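Local coordinates for protein leucine aminopeptidase 1, chloroplastic (Solanum lycopersicum, PDB 5D8N) that removes N-terminal amino acids, preferably leucine, from peptides as a magnesium-dependent homohexameric aminopeptidase of the M17 family, and also acts as a molecular chaperone, at residues A443-E448 and L522-L527; A296-G301 and I397-Q402. The protein carries 1 engineered substitution. All coordinates share one frame; numbering follows the deposited sequence.

Contact 1: A443-E448 and L522-L527; sequences AEASGE and LVEWVL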
loop_
_atom_site.group_PDB
_atom_site.type_symbol
_atom_site.label_atom_id
_atom_site.label_comp_id
_atom_site.label_asym_id
_atom_site.label_seq_id
_atom_site.Cartn_x
_atom_site.Cartn_y
_atom_site.Cartn_z
ATOM N N ALA A 443 -2.432 -30.663 26.963
ATOM C CA ALA A 443 -2.677 -29.237 27.106
ATOM C C ALA A 443 -3.748 -28.946 28.145
ATOM O O ALA A 443 -3.688 -27.948 28.857
ATOM C CB ALA A 443 -3.077 -28.624 25.775
ATOM N N GLU A 444 -4.748 -29.814 28.201
ATOM C CA GLU A 444 -5.720 -29.780 29.268
ATOM C C GLU A 444 -5.061 -29.907 30.649
ATOM O O GLU A 444 -5.376 -29.135 31.544
ATOM C CB GLU A 444 -6.750 -30.887 29.038
ATOM C CG GLU A 444 -7.876 -30.994 30.054
ATOM C CD GLU A 444 -8.912 -29.896 29.901
ATOM O OE1 GLU A 444 -9.106 -29.421 28.757
ATOM O OE2 GLU A 444 -9.500 -29.491 30.931
ATOM N N ALA A 445 -4.085 -30.806 30.795
ATOM C CA ALA A 445 -3.353 -30.943 32.043
ATOM C C ALA A 445 -2.427 -29.760 32.331
ATOM O O ALA A 445 -2.386 -29.269 33.454
ATOM C CB ALA A 445 -2.581 -32.267 32.083
ATOM N N SER A 446 -1.729 -29.244 31.324
ATOM C CA SER A 446 -0.812 -28.126 31.527
ATOM C C SER A 446 -1.519 -26.779 31.663
ATOM O O SER A 446 -0.978 -25.825 32.212
ATOM C CB SER A 446 0.134 -28.049 30.338
ATOM O OG SER A 446 -0.516 -27.610 29.152
ATOM N N GLY A 447 -2.721 -26.664 31.120
ATOM C CA GLY A 447 -3.403 -25.394 31.106
ATOM C C GLY A 447 -3.135 -24.538 29.886
ATOM O O GLY A 447 -3.722 -23.467 29.757
ATOM N N GLU A 448 -2.320 -25.027 28.951
ATOM C CA GLU A 448 -1.985 -24.255 27.758
ATOM C C GLU A 448 -3.098 -24.369 26.710
ATOM O O GLU A 448 -3.795 -25.378 26.616
ATOM C CB GLU A 448 -0.637 -24.711 27.206
ATOM C CG GLU A 448 0.515 -24.383 28.142
ATOM C CD GLU A 448 1.893 -24.394 27.466
ATOM O OE1 GLU A 448 2.282 -25.437 26.897
ATOM O OE2 GLU A 448 2.666 -23.433 27.684
ATOM N N LEU A 522 4.548 -29.987 26.461
ATOM C CA LEU A 522 5.450 -31.023 26.002
ATOM C C LEU A 522 5.864 -31.980 27.125
ATOM O O LEU A 522 5.972 -33.195 26.924
ATOM C CB LEU A 522 6.690 -30.425 25.347
ATOM C CG LEU A 522 6.439 -29.631 24.052
ATOM C CD1 LEU A 522 7.741 -29.054 23.526
ATOM C CD2 LEU A 522 5.704 -30.417 22.989
ATOM N N VAL A 523 6.160 -31.419 28.286
ATOM C CA VAL A 523 6.516 -32.236 29.432
ATOM C C VAL A 523 5.364 -33.183 29.768
ATOM O O VAL A 523 5.598 -34.385 30.004
ATOM C CB VAL A 523 6.919 -31.395 30.655
ATOM C CG1 VAL A 523 7.004 -32.261 31.914
ATOM C CG2 VAL A 523 8.240 -30.700 30.382
ATOM N N GLU A 524 4.152 -32.638 29.862
ATOM C CA GLU A 524 2.997 -33.487 30.156
ATOM C C GLU A 524 2.871 -34.572 29.108
ATOM O O GLU A 524 2.531 -35.710 29.421
ATOM C CB GLU A 524 1.692 -32.699 30.233
ATOM C CG GLU A 524 1.551 -31.876 31.509
ATOM C CD GLU A 524 1.408 -32.719 32.780
ATOM O OE1 GLU A 524 0.909 -33.865 32.701
ATOM O OE2 GLU A 524 1.675 -32.161 33.867
ATOM N N TRP A 525 3.065 -34.222 27.843
ATOM C CA TRP A 525 2.901 -35.206 26.786
ATOM C C TRP A 525 3.924 -36.337 26.921
ATOM O O TRP A 525 3.613 -37.507 26.738
ATOM C CB TRP A 525 3.046 -34.538 25.414
ATOM C CG TRP A 525 2.974 -35.502 24.264
ATOM C CD1 TRP A 525 1.865 -36.168 23.822
ATOM C CD2 TRP A 525 4.061 -35.960 23.465
ATOM N NE1 TRP A 525 2.170 -36.879 22.689
ATOM C CE2 TRP A 525 3.521 -36.820 22.487
ATOM C CE3 TRP A 525 5.413 -35.606 23.379
ATOM C CZ2 TRP A 525 4.289 -37.355 21.457
ATOM C CZ3 TRP A 525 6.193 -36.169 22.375
ATOM C CH2 TRP A 525 5.614 -37.008 21.407
ATOM N N VAL A 526 5.186 -35.987 27.141
ATOM C CA VAL A 526 6.228 -37.001 27.348
ATOM C C VAL A 526 5.884 -37.928 28.507
ATOM O O VAL A 526 6.005 -39.147 28.384
ATOM C CB VAL A 526 7.618 -36.352 27.588
ATOM C CG1 VAL A 526 8.643 -37.361 28.069
ATOM C CG2 VAL A 526 8.093 -35.706 26.298
ATOM N N LEU A 527 5.454 -37.336 29.619
ATOM C CA LEU A 527 5.129 -38.084 30.820
ATOM C C LEU A 527 3.925 -39.000 30.672
ATOM O O LEU A 527 3.862 -40.040 31.323
ATOM C CB LEU A 527 4.848 -37.135 31.968
ATOM C CG LEU A 527 6.120 -36.487 32.522
ATOM C CD1 LEU A 527 5.773 -35.704 33.778
ATOM C CD2 LEU A 527 7.174 -37.524 32.838
#
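Ala445 and Ser446 meet Glu524 in a light helix-to-helix contact, where the last turn of helix 433-446 runs up against the C-terminal helix 519-527 of the catalytic domain. No hydrogen bond joins the two segments; one side chain bridges the gap. Glu524 points its CB toward the other helix, and its chain bends at chi2 (-67°), which lays the carboxylate end beside Ala445, with Ala445 CB 3.9 Å from Glu524 OE1. Alanine suits this position because its single methyl lets the folded glutamate lie against the helix. Farther along, Ser446 CB stands 4.2 Å from Glu524 CG, a contact of carbon with carbon. The carboxylate takes its polar partners elsewhere: OE2 is hydrogen-bonded to Tyr205 of helix 197-221, and OE1 forms a salt bridge with Arg528. With both oxygens engaged, the bent chain is probably held in place. Ser446 OG is shared: it is hydrogen-bonded to Thr521 OG1, in the first turn of the C-terminal helix, and accepts from Glu448 N (3.2 Å, 162° at the hydrogen). Gly447 leaves the helix with a positive phi of 90°, a conformation glycine adopts without strain, and its N still reaches Ala443 O at 2.8 Å. The result is a helix C-terminus finished by a glycine inside an ST turn.

Contact 2: A296-G301 and I397-Q402; sequences ALVGKG and IYACNQ
Ala399 rests its methyl group on Ala296 and Val298, joining helix 388-401 to a face of strand 293-305, an inner strand of the catalytic-domain sheet. The close part is very small: Ala399 CB lies 4.0 Å from Ala296 CB and also 4.0 Å from Val298 CG2, so a single methyl touches two residues that alternate along one side of the strand. Val298 has CG1 anti to its backbone N (chi1 177°), which leaves CG2 as the branch that meets the helix. Alanine on both sides lets the backbones come near, with 6.4 Å between the CA atoms of Ala296 and Ala399, while the beta-branched valine fits the extended chain. Ile407 and Ile352, from the strands flanking 293-305, also touch Ala399 and widen the apolar bed. Tyr398 packs elsewhere, edge-to-face with Phe279 and His281. Toward Asn401 and Gln402 the contact loosens and the chain is more open to solvent; Asn401 is exposed, and the backbone O of Gln402 takes a hydrogen bond from Lys294. In the other direction the strand runs on to Lys300, a residue of the first magnesium-binding site, well clear of 397-402. With all three touching residues buried and no polar bond between the segments, adhesion here rests on dispersion forces and exclusion of water.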
loop_
_atom_site.group_PDB
_atom_site.type_symbol
_atom_site.label_atom_id
_atom_site.label_comp_id
_atom_site.label_asym_id
_atom_site.label_seq_id
_atom_site.Cartn_x
_atom_site.Cartn_y
_atom_site.Cartn_z
ATOM N N ALA A 296 10.385 -37.769 19.558
ATOM C CA ALA A 296 11.151 -36.577 19.238
ATOM C C ALA A 296 10.353 -35.288 19.417
ATOM O O ALA A 296 9.195 -35.174 19.030
ATOM C CB ALA A 296 11.703 -36.640 17.812
ATOM N N LEU A 297 11.086 -34.256 19.800
ATOM C CA LEU A 297 10.562 -32.904 19.893
ATOM C C LEU A 297 11.465 -32.042 19.027
ATOM O O LEU A 297 12.657 -31.920 19.309
ATOM C CB LEU A 297 10.613 -32.419 21.345
ATOM C CG LEU A 297 9.796 -33.244 22.337
ATOM C CD1 LEU A 297 10.003 -32.730 23.742
ATOM C CD2 LEU A 297 8.324 -33.140 21.954
ATOM N N VAL A 298 10.888 -31.475 17.971
ATOM C CA VAL A 298 11.604 -30.666 16.999
ATOM C C VAL A 298 11.165 -29.203 17.092
ATOM O O VAL A 298 9.968 -28.904 17.053
ATOM C CB VAL A 298 11.316 -31.175 15.582
ATOM C CG1 VAL A 298 12.009 -30.278 14.564
ATOM C CG2 VAL A 298 11.815 -32.602 15.458
ATOM N N GLY A 299 12.131 -28.303 17.248
ATOM C CA GLY A 299 11.825 -26.882 17.399
ATOM C C GLY A 299 12.464 -26.043 16.316
ATOM O O GLY A 299 13.638 -26.218 15.988
ATOM N N LYS A 300 11.678 -25.165 15.708
ATOM C CA LYS A 300 12.226 -24.201 14.767
ATOM C C LYS A 300 13.212 -23.283 15.481
ATOM O O LYS A 300 12.896 -22.663 16.490
ATOM C CB LYS A 300 11.105 -23.380 14.129
ATOM C CG LYS A 300 11.615 -22.321 13.177
ATOM C CD LYS A 300 10.471 -21.614 12.469
ATOM C CE LYS A 300 10.615 -20.123 12.680
ATOM N NZ LYS A 300 9.971 -19.370 11.602
ATOM N N GLY A 301 14.406 -23.152 14.927
ATOM C CA GLY A 301 15.479 -22.416 15.589
ATOM C C GLY A 301 16.181 -21.411 14.689
ATOM O O GLY A 301 17.405 -21.297 14.657
ATOM N N ILE A 397 13.292 -34.874 8.851
ATOM C CA ILE A 397 13.897 -36.047 8.229
ATOM C C ILE A 397 14.885 -36.637 9.221
ATOM O O ILE A 397 14.876 -37.834 9.444
ATOM C CB ILE A 397 14.611 -35.672 6.922
ATOM C CG1 ILE A 397 13.572 -35.317 5.854
ATOM C CG2 ILE A 397 15.465 -36.819 6.410
ATOM C CD1 ILE A 397 14.107 -34.445 4.722
ATOM N N TYR A 398 15.686 -35.792 9.868
ATOM C CA TYR A 398 16.648 -36.267 10.851
ATOM C C TYR A 398 15.955 -36.960 12.012
ATOM O O TYR A 398 16.353 -38.034 12.457
ATOM C CB TYR A 398 17.449 -35.086 11.394
ATOM C CG TYR A 398 18.564 -35.468 12.333
ATOM C CD1 TYR A 398 18.353 -35.561 13.687
ATOM C CD2 TYR A 398 19.827 -35.768 11.853
ATOM C CE1 TYR A 398 19.367 -35.940 14.544
ATOM C CE2 TYR A 398 20.875 -36.082 12.711
ATOM C CZ TYR A 398 20.624 -36.199 14.054
ATOM O OH TYR A 398 21.669 -36.447 14.915
ATOM N N ALA A 399 14.870 -36.361 12.496
ATOM C CA ALA A 399 14.113 -36.987 13.570
ATOM C C ALA A 399 13.630 -38.374 13.150
ATOM O O ALA A 399 13.686 -39.338 13.939
ATOM C CB ALA A 399 12.935 -36.108 13.993
ATOM N N CYS A 400 13.040 -38.468 11.968
ATOM C CA CYS A 400 12.561 -39.764 11.506
ATOM C C CYS A 400 13.710 -40.777 11.418
ATOM O O CYS A 400 13.520 -41.940 11.708
ATOM C CB CYS A 400 11.835 -39.661 10.166
ATOM S SG CYS A 400 10.277 -38.745 10.257
ATOM N N ASN A 401 14.906 -40.314 11.074
ATOM C CA ASN A 401 16.057 -41.189 10.941
ATOM C C ASN A 401 16.643 -41.634 12.262
ATOM O O ASN A 401 17.428 -42.575 12.270
ATOM C CB ASN A 401 17.170 -40.533 10.118
ATOM C CG ASN A 401 16.839 -40.486 8.644
ATOM O OD1 ASN A 401 15.969 -41.211 8.187
ATOM N ND2 ASN A 401 17.465 -39.584 7.917
ATOM N N GLN A 402 16.173 -41.075 13.367
ATOM C CA GLN A 402 16.544 -41.593 14.676
ATOM C C GLN A 402 15.664 -42.793 15.083
ATOM O O GLN A 402 15.808 -43.346 16.170
ATOM C CB GLN A 402 16.452 -40.484 15.722
ATOM C CG GLN A 402 17.291 -39.256 15.443
ATOM C CD GLN A 402 18.655 -39.586 14.852
ATOM O OE1 GLN A 402 18.937 -39.345 13.653
ATOM N NE2 GLN A 402 19.529 -40.086 15.716
#

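How the contacts relate
Both contacts belong to the catalytic domain, and their centres lie 19 Å apart. They follow in series along the chain, contact 2 closing before contact 1 opens. What joins them is strand 293-305 in the eight-stranded mixed sheet: contact 2 uses the side chains of one face, whereas Leu297, alternating with them, points the other way and meets helix 519-527 of contact 1. There Leu297 CD2 lies 3.7 Å from Trp525 CZ3 and 3.9 Å from Leu522 CD2. The neighbouring strand 406-411 also touches residues of both contacts. Together the two contacts place helices on the two faces of the sheet, an alpha/beta/alpha layering whose central strand carries Lys300 of the first magnesium-binding site.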